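Local structure of lysozyme C (Equus asinus, 5XUW) at residues A26-M31 and S106-W111. The protein hydrolyses the beta-1,4 linkages between N-acetylmuramic acid and N-acetylglucosamine in bacterial peptidoglycan, and binds one calcium ion. Residues are numbered along the deposited sequence; the frame is centred on the assembly and turned at random.
Sequences ANWVCM and SAWKAW
Met31 sets CG anti to its backbone N (chi1 175°) and then bends at chi2 and chi3, which folds its thioether over the indole of Trp108, whose own CG stands anti to the carbonyl carbon. The result is a Met-aromatic contact in the alpha-helical core of the C-type lysozyme fold, joining helix 25-36 to the turn that leads into helix 109-114. SD lies almost straight above the five-membered ring of Trp108, 3.6 Å from its centroid, while CE makes a CH-pi contact over the six-membered ring of the same indole, 3.8 Å from that centroid. Ala107 CB lies over the opposite face, offset toward the rim, and Trp108 NE1 is hydrogen-bonded to Phe57 O, so the indole has a neighbour on each face and its N-H is satisfied. The Trp108 side chain also touches Glu35, a predicted active-site residue and the general acid in C-type lysozymes, which accepts a hydrogen bond from Ala110 N. At the far end of the indole, Trp108 CH2 meets Trp28 CZ3 at 4.0 Å, the six-membered rings inclined at 73°, and Val99 of helix 89-100 touches both tryptophans. Closer to the backbone, Met31 CB rests 3.8 Å from Trp111 CD1, where the Met31 and Trp111 CA atoms are 4.6 Å apart. The Cys30-Cys115 disulfide links helix 25-36 covalently to the residue that follows helix 109-114. Trp111 NE1 donates a 2.9 Å hydrogen bond to Asn27 OD1, which lies near the indole plane, with an N-H...O angle of 152°.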
ATOM      1  N   ALA A  26     -11.680  -0.700  -4.459  1.00 14.72           N
ATOM      2  CA  ALA A  26     -12.010   0.206  -3.344  1.00 14.21           C
ATOM      3  C   ALA A  26     -11.207  -0.136  -2.097  1.00 13.59           C
ATOM      4  O   ALA A  26     -10.704   0.753  -1.412  1.00 13.30           O
ATOM      5  CB  ALA A  26     -13.495   0.186  -3.043  1.00 14.43           C
ATOM      6  N   ASN A  27     -11.076  -1.428  -1.814  1.00 13.00           N
ATOM      7  CA  ASN A  27     -10.246  -1.862  -0.685  1.00 12.84           C
ATOM      8  C   ASN A  27      -8.779  -1.449  -0.806  1.00 12.33           C
ATOM      9  O   ASN A  27      -8.178  -0.987   0.162  1.00 12.29           O
ATOM     10  CB  ASN A  27     -10.385  -3.370  -0.449  1.00 13.17           C
ATOM     11  CG  ASN A  27     -11.494  -3.682   0.512  1.00 13.52           C
ATOM     12  OD1 ASN A  27     -11.388  -3.374   1.696  1.00 13.27           O
ATOM     13  ND2 ASN A  27     -12.581  -4.267   0.015  1.00 14.19           N
ATOM     14  N   TRP A  28      -8.217  -1.616  -1.993  1.00 12.12           N
ATOM     15  CA  TRP A  28      -6.835  -1.194  -2.265  1.00 12.25           C
ATOM     16  C   TRP A  28      -6.634   0.319  -2.095  1.00 12.38           C
ATOM     17  O   TRP A  28      -5.645   0.769  -1.500  1.00 12.14           O
ATOM     18  CB  TRP A  28      -6.446  -1.604  -3.686  1.00 12.44           C
ATOM     19  CG  TRP A  28      -6.153  -3.059  -3.810  1.00 12.84           C
ATOM     20  CD1 TRP A  28      -6.902  -4.014  -4.430  1.00 13.05           C
ATOM     21  CD2 TRP A  28      -5.012  -3.724  -3.278  1.00 13.41           C
ATOM     22  NE1 TRP A  28      -6.283  -5.242  -4.319  1.00 13.50           N
ATOM     23  CE2 TRP A  28      -5.122  -5.085  -3.612  1.00 13.62           C
ATOM     24  CE3 TRP A  28      -3.900  -3.292  -2.554  1.00 13.83           C
ATOM     25  CZ2 TRP A  28      -4.143  -6.021  -3.259  1.00 13.95           C
ATOM     26  CZ3 TRP A  28      -2.938  -4.214  -2.197  1.00 14.35           C
ATOM     27  CH2 TRP A  28      -3.062  -5.560  -2.555  1.00 14.36           C
ATOM     28  N   VAL A  29      -7.569   1.099  -2.643  1.00 12.49           N
ATOM     29  CA  VAL A  29      -7.504   2.556  -2.526  1.00 12.62           C
ATOM     30  C   VAL A  29      -7.694   2.975  -1.064  1.00 12.80           C
ATOM     31  O   VAL A  29      -6.987   3.858  -0.564  1.00 12.50           O
ATOM     32  CB  VAL A  29      -8.518   3.257  -3.461  1.00 13.13           C
ATOM     33  CG1 VAL A  29      -8.492   4.765  -3.270  1.00 13.10           C
ATOM     34  CG2 VAL A  29      -8.203   2.938  -4.916  1.00 13.07           C
ATOM     35  N   CYS A  30      -8.625   2.320  -0.379  1.00 12.89           N
ATOM     36  CA  CYS A  30      -8.865   2.586   1.042  1.00 13.79           C
ATOM     37  C   CYS A  30      -7.613   2.346   1.883  1.00 13.31           C
ATOM     38  O   CYS A  30      -7.245   3.174   2.725  1.00 12.78           O
ATOM     39  CB  CYS A  30     -10.050   1.763   1.561  1.00 14.88           C
ATOM     40  SG  CYS A  30     -10.688   2.304   3.157  1.00 16.54           S
ATOM     41  N   MET A  31      -6.925   1.234   1.636  1.00 13.11           N
ATOM     42  CA  MET A  31      -5.692   0.950   2.375  1.00 13.39           C
ATOM     43  C   MET A  31      -4.708   2.103   2.170  1.00 12.83           C
ATOM     44  O   MET A  31      -4.122   2.589   3.134  1.00 13.05           O
ATOM     45  CB  MET A  31      -5.102  -0.399   1.949  1.00 13.92           C
ATOM     46  CG  MET A  31      -3.749  -0.753   2.558  1.00 13.96           C
ATOM     47  SD  MET A  31      -2.329  -0.193   1.600  1.00 15.15           S
ATOM     48  CE  MET A  31      -2.408  -1.325   0.211  1.00 14.93           C
ATOM     49  N   SER A 106      -4.861  -7.728   5.813  1.00 15.20           N
ATOM     50  CA  SER A 106      -4.672  -7.442   7.240  1.00 15.17           C
ATOM     51  C   SER A 106      -3.210  -7.208   7.643  1.00 14.72           C
ATOM     52  O   SER A 106      -2.951  -6.832   8.772  1.00 14.45           O
ATOM     53  CB  SER A 106      -5.303  -8.531   8.113  1.00 15.11           C
ATOM     54  OG  SER A 106      -6.709  -8.508   7.966  1.00 15.39           O
ATOM     55  N   ALA A 107      -2.264  -7.438   6.727  1.00 14.78           N
ATOM     56  CA  ALA A 107      -0.896  -6.936   6.882  1.00 14.81           C
ATOM     57  C   ALA A 107      -0.842  -5.428   7.155  1.00 15.04           C
ATOM     58  O   ALA A 107       0.062  -4.951   7.859  1.00 15.36           O
ATOM     59  CB  ALA A 107      -0.064  -7.270   5.651  1.00 15.26           C
ATOM     60  N   TRP A 108      -1.798  -4.686   6.595  1.00 14.35           N
ATOM     61  CA  TRP A 108      -1.835  -3.235   6.728  1.00 14.58           C
ATOM     62  C   TRP A 108      -2.761  -2.864   7.886  1.00 15.34           C
ATOM     63  O   TRP A 108      -3.981  -2.994   7.796  1.00 14.64           O
ATOM     64  CB  TRP A 108      -2.286  -2.603   5.414  1.00 14.24           C
ATOM     65  CG  TRP A 108      -1.240  -2.637   4.322  1.00 13.93           C
ATOM     66  CD1 TRP A 108      -0.174  -1.797   4.189  1.00 13.91           C
ATOM     67  CD2 TRP A 108      -1.181  -3.541   3.199  1.00 13.68           C
ATOM     68  NE1 TRP A 108       0.547  -2.117   3.060  1.00 14.03           N
ATOM     69  CE2 TRP A 108      -0.044  -3.187   2.436  1.00 13.74           C
ATOM     70  CE3 TRP A 108      -1.965  -4.617   2.779  1.00 13.95           C
ATOM     71  CZ2 TRP A 108       0.311  -3.865   1.263  1.00 13.88           C
ATOM     72  CZ3 TRP A 108      -1.623  -5.286   1.628  1.00 13.89           C
ATOM     73  CH2 TRP A 108      -0.484  -4.905   0.870  1.00 13.63           C
ATOM     74  N   LYS A 109      -2.167  -2.417   8.983  1.00 16.75           N
ATOM     75  CA  LYS A 109      -2.938  -2.135  10.200  1.00 18.05           C
ATOM     76  C   LYS A 109      -3.962  -1.008  10.021  1.00 16.76           C
ATOM     77  O   LYS A 109      -5.039  -1.053  10.614  1.00 16.08           O
ATOM     78  CB  LYS A 109      -2.003  -1.825  11.364  1.00 20.63           C
ATOM     79  CG  LYS A 109      -1.099  -2.997  11.740  1.00 23.97           C
ATOM     80  CD  LYS A 109      -0.662  -2.907  13.195  1.00 27.99           C
ATOM     81  CE  LYS A 109       0.524  -3.811  13.492  1.00 31.04           C
ATOM     82  NZ  LYS A 109       0.992  -3.645  14.898  1.00 34.53           N
ATOM     83  N   ALA A 110      -3.639  -0.004   9.207  1.00 15.36           N
ATOM     84  CA  ALA A 110      -4.590   1.093   8.968  1.00 15.22           C
ATOM     85  C   ALA A 110      -5.794   0.615   8.136  1.00 14.51           C
ATOM     86  O   ALA A 110      -6.915   1.078   8.358  1.00 14.63           O
ATOM     87  CB  ALA A 110      -3.901   2.287   8.326  1.00 15.50           C
ATOM     88  N   TRP A 111      -5.567  -0.318   7.212  1.00 13.53           N
ATOM     89  CA  TRP A 111      -6.667  -0.961   6.494  1.00 13.63           C
ATOM     90  C   TRP A 111      -7.559  -1.730   7.470  1.00 13.83           C
ATOM     91  O   TRP A 111      -8.795  -1.620   7.428  1.00 14.24           O
ATOM     92  CB  TRP A 111      -6.146  -1.876   5.379  1.00 13.50           C
ATOM     93  CG  TRP A 111      -7.255  -2.587   4.658  1.00 13.44           C
ATOM     94  CD1 TRP A 111      -8.020  -2.109   3.630  1.00 13.77           C
ATOM     95  CD2 TRP A 111      -7.740  -3.886   4.949  1.00 13.47           C
ATOM     96  NE1 TRP A 111      -8.970  -3.043   3.266  1.00 13.59           N
ATOM     97  CE2 TRP A 111      -8.810  -4.149   4.056  1.00 13.47           C
ATOM     98  CE3 TRP A 111      -7.372  -4.871   5.874  1.00 13.36           C
ATOM     99  CZ2 TRP A 111      -9.510  -5.356   4.067  1.00 13.61           C
ATOM    100  CZ3 TRP A 111      -8.074  -6.062   5.883  1.00 13.62           C
ATOM    101  CH2 TRP A 111      -9.120  -6.299   4.975  1.00 13.45           C
TER